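Local coordinates for exopolysaccharide biosynthesis protein (Pantoea stewartii subsp. stewartii DC283, PDB 6TGF), which modifies the glycan matrix of the bacterial biofilm, probably as a hydrolase of exopolysaccharide, and has a tailspike-like parallel beta-helix fold, at residues G168-V173 with I188-W193; L547-S552 with C657-A662; D557-E562 with I644-K649. All coordinates share one frame; numbering follows the deposited sequence.

Interaction 1 (G168-V173 with I188-W193)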
loop_
_atom_site.group_PDB
_atom_site.type_symbol
_atom_site.label_atom_id
_atom_site.label_comp_id
_atom_site.label_asym_id
_atom_site.label_seq_id
_atom_site.Cartn_x
_atom_site.Cartn_y
_atom_site.Cartn_z
ATOM N N GLY B 168 29.562 10.064 41.827
ATOM C CA GLY B 168 30.763 10.513 41.100
ATOM C C GLY B 168 30.589 10.435 39.593
ATOM O O GLY B 168 29.536 9.942 39.141
ATOM N N GLU B 169 31.593 10.905 38.845
ATOM C CA GLU B 169 31.629 10.880 37.358
ATOM C C GLU B 169 32.897 10.154 36.895
ATOM O O GLU B 169 33.942 10.309 37.555
ATOM C CB GLU B 169 31.566 12.300 36.791
ATOM C CG GLU B 169 31.272 12.340 35.302
ATOM C CD GLU B 169 30.769 13.674 34.776
ATOM O OE1 GLU B 169 29.840 13.665 33.940
ATOM O OE2 GLU B 169 31.306 14.717 35.199
ATOM N N ILE B 170 32.793 9.393 35.802
ATOM C CA ILE B 170 33.896 8.576 35.211
ATOM C C ILE B 170 33.955 8.870 33.712
ATOM O O ILE B 170 32.929 8.855 33.039
ATOM C CB ILE B 170 33.683 7.080 35.531
ATOM C CG1 ILE B 170 33.689 6.839 37.045
ATOM C CG2 ILE B 170 34.705 6.211 34.807
ATOM C CD1 ILE B 170 33.627 5.384 37.460
ATOM N N PRO B 171 35.148 9.172 33.147
ATOM C CA PRO B 171 35.247 9.637 31.761
ATOM C C PRO B 171 35.047 8.573 30.666
ATOM O O PRO B 171 34.532 8.937 29.624
ATOM C CB PRO B 171 36.670 10.219 31.686
ATOM C CG PRO B 171 37.452 9.464 32.737
ATOM C CD PRO B 171 36.453 9.132 33.827
ATOM N N SER B 172 35.448 7.316 30.904
ATOM C CA SER B 172 35.435 6.217 29.899
ATOM C C SER B 172 35.117 4.871 30.562
ATOM O O SER B 172 35.219 4.790 31.802
ATOM C CB SER B 172 36.749 6.160 29.165
ATOM O OG SER B 172 37.814 5.848 30.052
ATOM N N VAL B 173 34.756 3.853 29.768
ATOM C CA VAL B 173 34.477 2.472 30.273
ATOM C C VAL B 173 35.805 1.846 30.713
ATOM O O VAL B 173 35.788 1.054 31.676
ATOM C CB VAL B 173 33.743 1.568 29.259
ATOM C CG1 VAL B 173 32.497 2.223 28.695
ATOM C CG2 VAL B 173 34.640 1.093 28.133
ATOM N N ILE B 188 26.987 5.676 39.798
ATOM C CA ILE B 188 28.080 6.433 39.122
ATOM C C ILE B 188 27.537 6.966 37.793
ATOM O O ILE B 188 26.536 6.414 37.298
ATOM C CB ILE B 188 29.334 5.546 38.956
ATOM C CG1 ILE B 188 30.624 6.368 38.963
ATOM C CG2 ILE B 188 29.247 4.665 37.720
ATOM C CD1 ILE B 188 30.961 6.968 40.305
ATOM N N LYS B 189 28.168 8.011 37.258
ATOM C CA LYS B 189 27.749 8.698 36.010
ATOM C C LYS B 189 28.896 8.617 34.997
ATOM O O LYS B 189 29.922 9.279 35.222
ATOM C CB LYS B 189 27.356 10.139 36.352
ATOM C CG LYS B 189 26.334 10.772 35.424
ATOM C CD LYS B 189 26.953 11.463 34.236
ATOM C CE LYS B 189 25.950 11.742 33.138
ATOM N NZ LYS B 189 24.813 12.555 33.633
ATOM N N LEU B 190 28.739 7.811 33.944
ATOM C CA LEU B 190 29.733 7.676 32.845
ATOM C C LEU B 190 29.493 8.797 31.827
ATOM O O LEU B 190 28.408 8.811 31.214
ATOM C CB LEU B 190 29.606 6.292 32.197
ATOM C CG LEU B 190 30.594 5.996 31.067
ATOM C CD1 LEU B 190 32.027 5.986 31.576
ATOM C CD2 LEU B 190 30.268 4.675 30.390
ATOM N N LYS B 191 30.466 9.703 31.669
ATOM C CA LYS B 191 30.396 10.869 30.744
ATOM C C LYS B 191 30.199 10.362 29.311
ATOM O O LYS B 191 29.341 10.921 28.598
ATOM C CB LYS B 191 31.664 11.722 30.853
ATOM C CG LYS B 191 31.666 12.989 30.005
ATOM C CD LYS B 191 33.049 13.555 29.753
ATOM C CE LYS B 191 33.198 14.181 28.381
ATOM N NZ LYS B 191 33.289 13.152 27.319
ATOM N N SER B 192 30.971 9.349 28.908
ATOM C CA SER B 192 30.892 8.714 27.566
ATOM C C SER B 192 31.589 7.350 27.581
ATOM O O SER B 192 32.349 7.079 28.528
ATOM C CB SER B 192 31.473 9.621 26.509
ATOM O OG SER B 192 32.642 9.068 25.930
ATOM N N TRP B 193 31.333 6.535 26.554
ATOM C CA TRP B 193 31.971 5.208 26.346
ATOM C C TRP B 193 33.479 5.409 26.164
ATOM O O TRP B 193 34.250 4.881 26.987
ATOM C CB TRP B 193 31.341 4.482 25.150
ATOM C CG TRP B 193 31.395 2.987 25.237
ATOM C CD1 TRP B 193 30.353 2.150 25.504
ATOM C CD2 TRP B 193 32.546 2.144 25.047
ATOM N NE1 TRP B 193 30.770 0.847 25.495
ATOM C CE2 TRP B 193 32.112 0.811 25.219
ATOM C CE3 TRP B 193 33.894 2.380 24.749
ATOM C CZ2 TRP B 193 32.979 -0.275 25.105
ATOM C CZ3 TRP B 193 34.750 1.306 24.639
ATOM C CH2 TRP B 193 34.296 -0.003 24.815
HETATM O O HOH W 1 35.590 11.378 28.748
#

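Interaction 2 (L547-S552 with C657-A662)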
loop_
_atom_site.group_PDB
_atom_site.type_symbol
_atom_site.label_atom_id
_atom_site.label_comp_id
_atom_site.label_asym_id
_atom_site.label_seq_id
_atom_site.Cartn_x
_atom_site.Cartn_y
_atom_site.Cartn_z
ATOM N N LEU B 547 -20.000 6.062 -39.121
ATOM C CA LEU B 547 -19.589 5.116 -38.050
ATOM C C LEU B 547 -18.280 5.613 -37.431
ATOM O O LEU B 547 -18.299 5.999 -36.246
ATOM C CB LEU B 547 -19.433 3.705 -38.628
ATOM C CG LEU B 547 -20.727 3.006 -39.048
ATOM C CD1 LEU B 547 -20.444 1.578 -39.482
ATOM C CD2 LEU B 547 -21.760 3.018 -37.930
ATOM N N ALA B 548 -17.197 5.634 -38.211
ATOM C CA ALA B 548 -15.841 5.990 -37.735
ATOM C C ALA B 548 -14.906 6.268 -38.915
ATOM O O ALA B 548 -15.281 5.961 -40.063
ATOM C CB ALA B 548 -15.303 4.870 -36.879
ATOM N N ASN B 549 -13.738 6.846 -38.619
ATOM C CA ASN B 549 -12.549 6.854 -39.511
ATOM C C ASN B 549 -11.626 5.713 -39.073
ATOM O O ASN B 549 -11.175 5.735 -37.912
ATOM C CB ASN B 549 -11.808 8.192 -39.488
ATOM C CG ASN B 549 -10.531 8.159 -40.300
ATOM O OD1 ASN B 549 -10.571 8.021 -41.521
ATOM N ND2 ASN B 549 -9.394 8.275 -39.634
ATOM N N LEU B 550 -11.381 4.747 -39.962
ATOM C CA LEU B 550 -10.453 3.608 -39.730
ATOM C C LEU B 550 -9.045 4.014 -40.177
ATOM O O LEU B 550 -8.879 4.330 -41.372
ATOM C CB LEU B 550 -10.939 2.385 -40.516
ATOM C CG LEU B 550 -12.341 1.879 -40.176
ATOM C CD1 LEU B 550 -12.769 0.803 -41.163
ATOM C CD2 LEU B 550 -12.407 1.351 -38.751
ATOM N N TYR B 551 -8.077 4.009 -39.254
ATOM C CA TYR B 551 -6.634 4.210 -39.549
ATOM C C TYR B 551 -5.959 2.844 -39.708
ATOM O O TYR B 551 -5.797 2.129 -38.698
ATOM C CB TYR B 551 -5.938 5.025 -38.457
ATOM C CG TYR B 551 -4.508 5.368 -38.784
ATOM C CD1 TYR B 551 -3.474 4.502 -38.469
ATOM C CD2 TYR B 551 -4.186 6.542 -39.442
ATOM C CE1 TYR B 551 -2.158 4.801 -38.782
ATOM C CE2 TYR B 551 -2.875 6.859 -39.760
ATOM C CZ TYR B 551 -1.856 5.983 -39.431
ATOM O OH TYR B 551 -0.564 6.293 -39.741
ATOM N N SER B 552 -5.574 2.509 -40.944
ATOM C CA SER B 552 -4.868 1.257 -41.320
ATOM C C SER B 552 -3.380 1.558 -41.494
ATOM O O SER B 552 -2.990 2.172 -42.484
ATOM C CB SER B 552 -5.466 0.661 -42.571
ATOM O OG SER B 552 -6.869 0.880 -42.616
ATOM N N CYS B 657 -0.085 2.777 -34.536
ATOM C CA CYS B 657 -0.939 1.558 -34.513
ATOM C C CYS B 657 -2.287 1.814 -35.198
ATOM O O CYS B 657 -2.509 2.935 -35.692
ATOM C CB CYS B 657 -1.181 1.099 -33.080
ATOM S SG CYS B 657 -1.989 2.349 -32.044
ATOM N N ALA B 658 -3.142 0.786 -35.228
ATOM C CA ALA B 658 -4.538 0.838 -35.719
ATOM C C ALA B 658 -5.368 1.760 -34.818
ATOM O O ALA B 658 -5.062 1.849 -33.611
ATOM C CB ALA B 658 -5.116 -0.555 -35.754
ATOM N N ARG B 659 -6.377 2.418 -35.394
ATOM C CA ARG B 659 -7.328 3.304 -34.674
ATOM C C ARG B 659 -8.737 3.119 -35.244
ATOM O O ARG B 659 -8.861 2.943 -36.470
ATOM C CB ARG B 659 -6.923 4.774 -34.813
ATOM C CG ARG B 659 -6.004 5.284 -33.713
ATOM C CD ARG B 659 -5.285 6.558 -34.112
ATOM N NE ARG B 659 -6.115 7.476 -34.888
ATOM C CZ ARG B 659 -5.679 8.261 -35.876
ATOM N NH1 ARG B 659 -4.408 8.248 -36.246
ATOM N NH2 ARG B 659 -6.525 9.057 -36.507
ATOM N N VAL B 660 -9.746 3.150 -34.373
ATOM C CA VAL B 660 -11.170 3.400 -34.738
ATOM C C VAL B 660 -11.541 4.775 -34.175
ATOM O O VAL B 660 -11.868 4.858 -32.975
ATOM C CB VAL B 660 -12.103 2.283 -34.225
ATOM C CG1 VAL B 660 -13.572 2.628 -34.419
ATOM C CG2 VAL B 660 -11.784 0.947 -34.880
ATOM N N ASP B 661 -11.438 5.818 -35.004
ATOM C CA ASP B 661 -11.858 7.201 -34.657
ATOM C C ASP B 661 -13.385 7.249 -34.725
ATOM O O ASP B 661 -13.922 7.689 -35.759
ATOM C CB ASP B 661 -11.211 8.239 -35.578
ATOM C CG ASP B 661 -9.695 8.180 -35.605
ATOM O OD1 ASP B 661 -9.109 7.654 -34.637
ATOM O OD2 ASP B 661 -9.114 8.656 -36.599
ATOM N N ALA B 662 -14.043 6.776 -33.664
ATOM C CA ALA B 662 -15.514 6.639 -33.567
ATOM C C ALA B 662 -16.165 8.023 -33.678
ATOM O O ALA B 662 -15.792 8.918 -32.895
ATOM C CB ALA B 662 -15.887 5.948 -32.279
#

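Interaction 3 (D557-E562 with I644-K649)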
loop_
_atom_site.group_PDB
_atom_site.type_symbol
_atom_site.label_atom_id
_atom_site.label_comp_id
_atom_site.label_asym_id
_atom_site.label_seq_id
_atom_site.Cartn_x
_atom_site.Cartn_y
_atom_site.Cartn_z
ATOM N N ASP B 557 -4.121 -4.232 -44.736
ATOM C CA ASP B 557 -4.825 -4.326 -43.427
ATOM C C ASP B 557 -6.330 -4.462 -43.683
ATOM O O ASP B 557 -6.879 -3.609 -44.401
ATOM C CB ASP B 557 -4.527 -3.114 -42.539
ATOM C CG ASP B 557 -3.178 -3.164 -41.840
ATOM O OD1 ASP B 557 -2.558 -4.246 -41.828
ATOM O OD2 ASP B 557 -2.755 -2.117 -41.312
ATOM N N SER B 558 -6.959 -5.498 -43.117
ATOM C CA SER B 558 -8.402 -5.821 -43.282
ATOM C C SER B 558 -9.184 -5.420 -42.025
ATOM O O SER B 558 -8.704 -5.707 -40.913
ATOM C CB SER B 558 -8.601 -7.283 -43.604
ATOM O OG SER B 558 -8.346 -7.542 -44.976
ATOM N N TRP B 559 -10.338 -4.771 -42.218
ATOM C CA TRP B 559 -11.358 -4.471 -41.178
ATOM C C TRP B 559 -12.669 -5.173 -41.550
ATOM O O TRP B 559 -13.003 -5.194 -42.752
ATOM C CB TRP B 559 -11.586 -2.959 -41.041
ATOM C CG TRP B 559 -10.386 -2.169 -40.624
ATOM C CD1 TRP B 559 -9.425 -1.642 -41.437
ATOM C CD2 TRP B 559 -10.033 -1.778 -39.285
ATOM N NE1 TRP B 559 -8.493 -0.966 -40.697
ATOM C CE2 TRP B 559 -8.838 -1.032 -39.374
ATOM C CE3 TRP B 559 -10.601 -1.991 -38.024
ATOM C CZ2 TRP B 559 -8.205 -0.503 -38.250
ATOM C CZ3 TRP B 559 -9.975 -1.470 -36.914
ATOM C CH2 TRP B 559 -8.794 -0.735 -37.028
ATOM N N GLU B 560 -13.379 -5.717 -40.557
ATOM C CA GLU B 560 -14.781 -6.191 -40.694
ATOM C C GLU B 560 -15.626 -5.535 -39.597
ATOM O O GLU B 560 -15.463 -5.917 -38.424
ATOM C CB GLU B 560 -14.866 -7.717 -40.618
ATOM C CG GLU B 560 -16.272 -8.254 -40.820
ATOM C CD GLU B 560 -16.395 -9.764 -40.725
ATOM O OE1 GLU B 560 -16.496 -10.415 -41.781
ATOM O OE2 GLU B 560 -16.395 -10.286 -39.593
ATOM N N ILE B 561 -16.476 -4.576 -39.975
ATOM C CA ILE B 561 -17.456 -3.903 -39.070
ATOM C C ILE B 561 -18.770 -4.686 -39.122
ATOM O O ILE B 561 -19.461 -4.616 -40.161
ATOM C CB ILE B 561 -17.658 -2.426 -39.462
ATOM C CG1 ILE B 561 -16.367 -1.616 -39.315
ATOM C CG2 ILE B 561 -18.801 -1.807 -38.668
ATOM C CD1 ILE B 561 -16.371 -0.316 -40.083
ATOM N N GLU B 562 -19.086 -5.409 -38.043
ATOM C CA GLU B 562 -20.379 -6.117 -37.857
ATOM C C GLU B 562 -21.386 -5.141 -37.240
ATOM O O GLU B 562 -21.171 -4.729 -36.085
ATOM C CB GLU B 562 -20.195 -7.347 -36.966
ATOM C CG GLU B 562 -21.489 -8.077 -36.657
ATOM C CD GLU B 562 -21.346 -9.225 -35.675
ATOM O OE1 GLU B 562 -22.376 -9.824 -35.319
ATOM O OE2 GLU B 562 -20.206 -9.512 -35.261
ATOM N N ILE B 644 -16.247 -4.961 -34.249
ATOM C CA ILE B 644 -15.185 -4.853 -35.292
ATOM C C ILE B 644 -14.129 -5.943 -35.076
ATOM O O ILE B 644 -13.790 -6.223 -33.910
ATOM C CB ILE B 644 -14.568 -3.438 -35.286
ATOM C CG1 ILE B 644 -15.647 -2.355 -35.393
ATOM C CG2 ILE B 644 -13.516 -3.304 -36.379
ATOM C CD1 ILE B 644 -15.130 -0.936 -35.292
ATOM N N LYS B 645 -13.654 -6.535 -36.176
ATOM C CA LYS B 645 -12.443 -7.395 -36.249
ATOM C C LYS B 645 -11.432 -6.712 -37.175
ATOM O O LYS B 645 -11.874 -6.004 -38.099
ATOM C CB LYS B 645 -12.804 -8.793 -36.760
ATOM C CG LYS B 645 -13.682 -9.613 -35.826
ATOM C CD LYS B 645 -14.284 -10.833 -36.482
ATOM C CE LYS B 645 -15.102 -11.669 -35.522
ATOM N NZ LYS B 645 -15.293 -13.050 -36.024
ATOM N N SER B 646 -10.131 -6.908 -36.937
ATOM C CA SER B 646 -9.036 -6.214 -37.666
ATOM C C SER B 646 -7.770 -7.076 -37.708
ATOM O O SER B 646 -7.494 -7.776 -36.715
ATOM C CB SER B 646 -8.756 -4.870 -37.046
ATOM O OG SER B 646 -7.869 -4.114 -37.857
ATOM N N THR B 647 -7.035 -7.003 -38.824
ATOM C CA THR B 647 -5.686 -7.601 -39.022
ATOM C C THR B 647 -4.608 -6.553 -38.716
ATOM O O THR B 647 -3.419 -6.925 -38.685
ATOM C CB THR B 647 -5.510 -8.125 -40.453
ATOM O OG1 THR B 647 -5.389 -7.007 -41.333
ATOM C CG2 THR B 647 -6.653 -9.009 -40.901
ATOM N N ALA B 648 -5.012 -5.294 -38.514
ATOM C CA ALA B 648 -4.119 -4.133 -38.289
ATOM C C ALA B 648 -3.364 -4.300 -36.964
ATOM O O ALA B 648 -3.931 -4.884 -36.017
ATOM C CB ALA B 648 -4.924 -2.858 -38.314
ATOM N N LYS B 649 -2.125 -3.799 -36.913
ATOM C CA LYS B 649 -1.226 -3.873 -35.730
ATOM C C LYS B 649 -1.727 -2.888 -34.671
ATOM O O LYS B 649 -1.944 -1.711 -35.019
ATOM C CB LYS B 649 0.218 -3.573 -36.146
ATOM C CG LYS B 649 0.790 -4.522 -37.193
ATOM C CD LYS B 649 1.784 -3.881 -38.140
ATOM C CE LYS B 649 3.223 -4.022 -37.694
ATOM N NZ LYS B 649 4.162 -3.520 -38.725
HETATM O O HOH W 2 -0.971 -3.348 -39.656
HETATM O O HOH W 3 -17.596 -12.434 -37.789
#

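Interaction 1 (G168-V173 with I188-W193)
Ile170 is held at both backbone polar atoms by the segment 188-193. Its N donates to Lys189 O at 2.9 Å, and its O accepts from Lys191 N, also at 2.9 Å. Gly168 O takes the N-H of Lys189 in a more bent bond, with 139° at the hydrogen. Past the strands, Val173 N donates to Trp193 O at 3.0 Å, with the donor in the carbonyl plane. One water bridges Pro171 O and Lys191 NZ. Ser172 is the N-cap of helix 173-176, and its OG bonds to Asp175.

The side chains of Glu169 and Lys189 run side by side in the same direction. Their charged ends do not meet; OE1 of Glu169 approaches CD of Lys189 instead. The opposite face carries Ile170, Ile188 and Leu190. The side chains of Ile170 and Ile188 cross at about a right angle, with Ile170 CD1 3.5 Å from Ile188 CG1. Beyond the strands, Val173 CG1 touches Leu190 CD2 at 3.7 Å. With chi1 at -51°, Val173 CG2 lies between the backbone N and the carbonyl carbon. It sits over one face of the Trp193 six-membered ring in a CH-pi contact, 3.4 Å from the centroid. Phe219 meets the same indole, and Trp193 NE1 bonds to Gln215 O.

Strands 168-170 and 187-190 are parallel neighbours joined through helix 173-176. This is a beta-alpha-beta crossover at the edge of a small mixed sheet.

Interaction 2 (L547-S552 with C657-A662)
Asn549 and Asp661 bind each other through both backbone and side chains. Asn549 N donates to Asp661 O, and Asp661 N returns a bond to Asn549 O at 2.9 Å. Asn549 ND2 reaches Asp661 OD2 at 3.1 Å, nearly straight at 171°. It meets the oxygen on the anti side, out of the carboxylate plane. Arg659 grips the same carboxylate side-on: NE bonds to OD1, and NH2 forms a salt bridge to OD2 at 2.6 Å. Both bonds use syn lone pairs. OD2 therefore has two donors, which would be expected to favour the charged carboxylate. Asn549 OD1 and ND2 also bond to Gln628 and Asp626.

The strands 543-551 and 659-664 are antiparallel neighbours, with 659-664 at the edge of a five-stranded sheet within the chain. On the buried face, Ala548 CB packs on Val660 CG1 at 3.8 Å. Leu550 CD2 lies alongside Val660 CG2 at 3.9 Å. Trp559 and Ile561 pack on this face, and Tyr528 of the third subunit touches Val660.

On the other face, Arg659 and Asp661 are partly exposed. The backbone pairing weakens toward Ala658: the bond from Arg659 N to Tyr551 O is weak at 3.4 Å. Arg659 NH1 lies over one face of the Tyr551 ring, 3.6 Å from CD2, with the ring and guanidinium planes 21° apart. Trp506 of the second subunit makes a cation-pi contact with Arg659, and Tyr551 OH bonds to Arg656.

Interaction 3 (D557-E562 with I644-K649)
Ile644 opens the segment 644-649 against Ile561 and Trp559. Its CG1 lies alongside Ile561 CG1 at 4.1 Å. Its CG2 comes to the edge of the Trp559 indole, near the ring plane, 3.6 Å from CE3.

Lys645 exchanges two backbone bonds with Glu560. Glu560 N donates to Lys645 O at 2.9 Å, and Lys645 N to Glu560 O at 3.0 Å. The two side chains are extended and run side by side. Their charged ends do not touch, and a water joins Glu560 OE2 to Lys645 NZ. Each has its salt bridge with the third subunit: Glu560 with Arg590 of that chain, and Lys645 with Glu562 of that chain.

This is antiparallel pairing between strands 558-564 and 637-646, in a five-stranded sheet at a subunit interface of the trimer.

Ser646 lies over one face of Trp559. Its CB makes a CH-pi contact 3.8 Å from the centroid of the six-membered ring. OG is anti to the backbone N (chi1 -171°) and also sits above the indole. The same OG accepts from Ala648 N, forming an ST turn. Trp559 NE1 bonds to Ser552 OG.

Thr647 leaves the strand but holds Ser558 twice. Its N donates to Ser558 O, and its OG1 accepts from Ser558 N at 2.8 Å, nearly straight at 172°. OG1 also bonds to Ser639 of the third subunit. Ala648 CB then touches Trp559 CZ2 at 4.0 Å. At Lys649, the backbone N gives its hydrogen to a water that donates to Asp557 OD2, which also accepts from Thr554 N.

Interactions 2 and 3 form one neighbourhood, with centres about 10 Å apart. Strands 543-551 and 558-564 follow each other in the chain, as do 637-646 and 659-664. The two pairs belong to different sheets, whose apolar side chains pack on each other, Leu550 and Val660 against Trp559. They also meet directly: Ala658 N lies 2.8 Å from Lys649 O, a probable hydrogen bond, and Ala658 CB packs on Ala648 CB at 3.4 Å. Both touch the third subunit. Interaction 1 is remote, toward the N-terminal end and on the opposite side of the chain's centre. Its centre is about 82 Å from that of interaction 2 and about 85 Å from that of interaction 3. The parallel beta-helix lies between them in the sequence.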